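(R)-specific enoyl-CoA hydratase (Aeromonas punctata, PDB 1IQ6) catalyses the reversible hydration of short-chain trans-2-enoyl-CoA of four to six carbons to (3R)-3-hydroxyacyl-CoA, and works as a homodimer. Local coordinates at residues T95-V100 against R115-G120. Numbering follows the deposited sequence.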
ATOM      1  N   THR B  95      -4.534  -2.586  14.863  1.00 12.48           N
ATOM      2  CA  THR B  95      -5.354  -3.747  14.560  1.00 12.74           C
ATOM      3  C   THR B  95      -5.917  -3.539  13.155  1.00 11.76           C
ATOM      4  O   THR B  95      -6.508  -2.497  12.868  1.00 12.64           O
ATOM      5  CB  THR B  95      -6.512  -3.901  15.569  1.00 13.84           C
ATOM      6  OG1 THR B  95      -5.974  -4.093  16.887  1.00 17.02           O
ATOM      7  CG2 THR B  95      -7.382  -5.104  15.209  1.00 13.56           C
ATOM      8  N   ALA B  96      -5.687  -4.513  12.280  1.00 11.97           N
ATOM      9  CA  ALA B  96      -6.181  -4.455  10.909  1.00 11.36           C
ATOM     10  C   ALA B  96      -7.427  -5.331  10.881  1.00 11.54           C
ATOM     11  O   ALA B  96      -7.428  -6.429  11.441  1.00 12.51           O
ATOM     12  CB  ALA B  96      -5.128  -4.986   9.944  1.00 13.31           C
ATOM     13  N   GLU B  97      -8.483  -4.842  10.239  1.00 10.43           N
ATOM     14  CA  GLU B  97      -9.745  -5.579  10.174  1.00 10.97           C
ATOM     15  C   GLU B  97     -10.338  -5.547   8.773  1.00 10.74           C
ATOM     16  O   GLU B  97     -10.385  -4.490   8.143  1.00 12.18           O
ATOM     17  CB  GLU B  97     -10.760  -4.964  11.153  1.00 11.45           C
ATOM     18  CG  GLU B  97     -10.295  -4.955  12.607  1.00 14.77           C
ATOM     19  CD  GLU B  97     -11.252  -4.248  13.559  1.00 17.40           C
ATOM     20  OE1 GLU B  97     -10.884  -4.080  14.745  1.00 19.61           O
ATOM     21  OE2 GLU B  97     -12.367  -3.862  13.140  1.00 17.63           O
ATOM     22  N   VAL B  98     -10.775  -6.707   8.284  1.00 10.74           N
ATOM     23  CA  VAL B  98     -11.418  -6.786   6.979  1.00 11.39           C
ATOM     24  C   VAL B  98     -12.749  -7.502   7.159  1.00 12.12           C
ATOM     25  O   VAL B  98     -12.902  -8.342   8.049  1.00 12.24           O
ATOM     26  CB  VAL B  98     -10.564  -7.549   5.917  1.00 11.35           C
ATOM     27  CG1 VAL B  98      -9.195  -6.880   5.769  1.00 11.90           C
ATOM     28  CG2 VAL B  98     -10.435  -9.024   6.280  1.00 12.09           C
ATOM     29  N   GLU B  99     -13.721  -7.139   6.332  1.00 12.27           N
ATOM     30  CA  GLU B  99     -15.041  -7.751   6.389  1.00 13.08           C
ATOM     31  C   GLU B  99     -15.636  -7.801   4.992  1.00 12.67           C
ATOM     32  O   GLU B  99     -15.611  -6.807   4.268  1.00 12.96           O
ATOM     33  CB  GLU B  99     -15.971  -6.957   7.309  1.00 13.70           C
ATOM     34  CG  GLU B  99     -17.418  -7.437   7.239  1.00 14.75           C
ATOM     35  CD  GLU B  99     -18.333  -6.763   8.244  1.00 18.20           C
ATOM     36  OE1 GLU B  99     -19.550  -7.042   8.202  1.00 18.27           O
ATOM     37  OE2 GLU B  99     -17.849  -5.965   9.075  1.00 19.15           O
ATOM     38  N   VAL B 100     -16.169  -8.960   4.617  1.00 12.58           N
ATOM     39  CA  VAL B 100     -16.784  -9.107   3.303  1.00 13.28           C
ATOM     40  C   VAL B 100     -18.091  -8.321   3.269  1.00 13.09           C
ATOM     41  O   VAL B 100     -18.962  -8.519   4.120  1.00 13.98           O
ATOM     42  CB  VAL B 100     -17.095 -10.582   2.987  1.00 12.99           C
ATOM     43  CG1 VAL B 100     -17.754 -10.684   1.621  1.00 13.37           C
ATOM     44  CG2 VAL B 100     -15.815 -11.407   3.032  1.00 14.19           C
ATOM     45  N   ARG B 115     -10.023  -1.742   7.426  1.00 11.18           N
ATOM     46  CA  ARG B 115      -9.744  -0.705   8.412  1.00 10.69           C
ATOM     47  C   ARG B 115      -8.559  -0.991   9.317  1.00 10.38           C
ATOM     48  O   ARG B 115      -8.277  -2.140   9.643  1.00 11.03           O
ATOM     49  CB  ARG B 115     -10.985  -0.492   9.287  1.00 11.96           C
ATOM     50  CG  ARG B 115     -12.176  -0.036   8.479  1.00 14.22           C
ATOM     51  CD  ARG B 115     -13.438   0.159   9.289  1.00 20.16           C
ATOM     52  NE  ARG B 115     -14.443   0.776   8.427  1.00 24.28           N
ATOM     53  CZ  ARG B 115     -15.741   0.851   8.694  1.00 26.42           C
ATOM     54  NH1 ARG B 115     -16.555   1.441   7.829  1.00 25.08           N
ATOM     55  NH2 ARG B 115     -16.229   0.333   9.810  1.00 26.09           N
ATOM     56  N   ILE B 116      -7.857   0.075   9.696  1.00 10.73           N
ATOM     57  CA  ILE B 116      -6.733  -0.020  10.623  1.00 11.20           C
ATOM     58  C   ILE B 116      -7.122   0.852  11.811  1.00 10.37           C
ATOM     59  O   ILE B 116      -7.481   2.023  11.637  1.00 11.14           O
ATOM     60  CB  ILE B 116      -5.420   0.565  10.045  1.00 10.11           C
ATOM     61  CG1 ILE B 116      -4.958  -0.222   8.815  1.00 13.43           C
ATOM     62  CG2 ILE B 116      -4.331   0.547  11.130  1.00 12.56           C
ATOM     63  CD1 ILE B 116      -4.507  -1.641   9.116  1.00 14.17           C
ATOM     64  N   PHE B 117      -7.071   0.279  13.010  1.00 10.40           N
ATOM     65  CA  PHE B 117      -7.385   1.018  14.227  1.00 11.12           C
ATOM     66  C   PHE B 117      -6.123   1.193  15.059  1.00 11.68           C
ATOM     67  O   PHE B 117      -5.280   0.300  15.116  1.00 11.72           O
ATOM     68  CB  PHE B 117      -8.435   0.288  15.076  1.00 12.28           C
ATOM     69  CG  PHE B 117      -9.832   0.404  14.548  1.00 12.38           C
ATOM     70  CD1 PHE B 117     -10.321  -0.525  13.637  1.00 12.23           C
ATOM     71  CD2 PHE B 117     -10.648   1.464  14.935  1.00 13.65           C
ATOM     72  CE1 PHE B 117     -11.611  -0.401  13.114  1.00 11.39           C
ATOM     73  CE2 PHE B 117     -11.940   1.594  14.415  1.00 13.15           C
ATOM     74  CZ  PHE B 117     -12.416   0.657  13.502  1.00 13.65           C
ATOM     75  N   THR B 118      -6.009   2.349  15.699  1.00 12.55           N
ATOM     76  CA  THR B 118      -4.861   2.641  16.542  1.00 13.53           C
ATOM     77  C   THR B 118      -4.950   1.823  17.818  1.00 14.69           C
ATOM     78  O   THR B 118      -5.946   1.150  18.081  1.00 15.42           O
ATOM     79  CB  THR B 118      -4.831   4.113  16.956  1.00 12.50           C
ATOM     80  OG1 THR B 118      -5.974   4.391  17.779  1.00 14.52           O
ATOM     81  CG2 THR B 118      -4.849   5.016  15.731  1.00 14.86           C
ATOM     82  N   GLN B 119      -3.895   1.903  18.613  1.00 15.46           N
ATOM     83  CA  GLN B 119      -3.829   1.199  19.880  1.00 18.52           C
ATOM     84  C   GLN B 119      -4.960   1.692  20.786  1.00 18.08           C
ATOM     85  O   GLN B 119      -5.493   0.934  21.596  1.00 21.05           O
ATOM     86  CB  GLN B 119      -2.466   1.473  20.515  1.00 19.69           C
ATOM     87  CG  GLN B 119      -2.165   0.711  21.775  1.00 23.29           C
ATOM     88  CD  GLN B 119      -0.712   0.862  22.164  1.00 24.70           C
ATOM     89  OE1 GLN B 119       0.179   0.413  21.445  1.00 22.13           O
ATOM     90  NE2 GLN B 119      -0.462   1.509  23.298  1.00 26.35           N
ATOM     91  N   GLY B 120      -5.331   2.959  20.620  1.00 17.46           N
ATOM     92  CA  GLY B 120      -6.391   3.556  21.417  1.00 18.67           C
ATOM     93  C   GLY B 120      -7.796   3.295  20.903  1.00 18.11           C
ATOM     94  O   GLY B 120      -8.768   3.791  21.473  1.00 20.10           O
TER
HETATM   95  O   HOH W   1      -5.421  -1.607  17.953  1.00 31.48           O
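Four backbone hydrogen bonds set the register here; the axes of segments 95-100 and 115-117 are antiparallel at 153°. Thr95 with Phe117 and Glu97 with Arg115 are the hydrogen-bonded pairs; the shortest bonds, Phe117 N to Thr95 O and Glu97 N to Arg115 O, both measure 2.8 Å. Between them lies the non-hydrogen-bonded pair Ala96–Ile116, where CA-H...O contacts add to the seam, Ile116 CA standing 3.4 Å from Thr95 O.

The tight side is the face of Ala96 and Ile116, both buried. With CG1 anti to the carbonyl carbon and chi2 at -68°, Ile116 bends back so that its CD1 sits 3.5 Å from Ala96 CB. Leu61, Phe62 and Leu65 of helix 55-68 cover this apolar pair.

The reverse face, bearing Thr95, Glu97, Arg115 and Phe117, is looser and partly open to solvent. The Glu97 chain, extended beyond CG, crosses Phe117 at about a right angle, its OE2 3.5 Å from ring atom CE1, with carboxylate and ring planes 35° apart. The end of the Arg115 side chain leads away, its NH2 6.6 Å from Glu97 OE2; the carboxylate has instead a long, weak ion pair with Arg13. Thr95 OG1 bonds to Ser15 OG and to a water that donates to Thr118 O (2.8 Å).

One face against a helix, the other mixed, is the pattern of hairpin 93-103/109-117 in the antiparallel sheet wrapped around the central helix of the hot-dog fold, here MaoC-like.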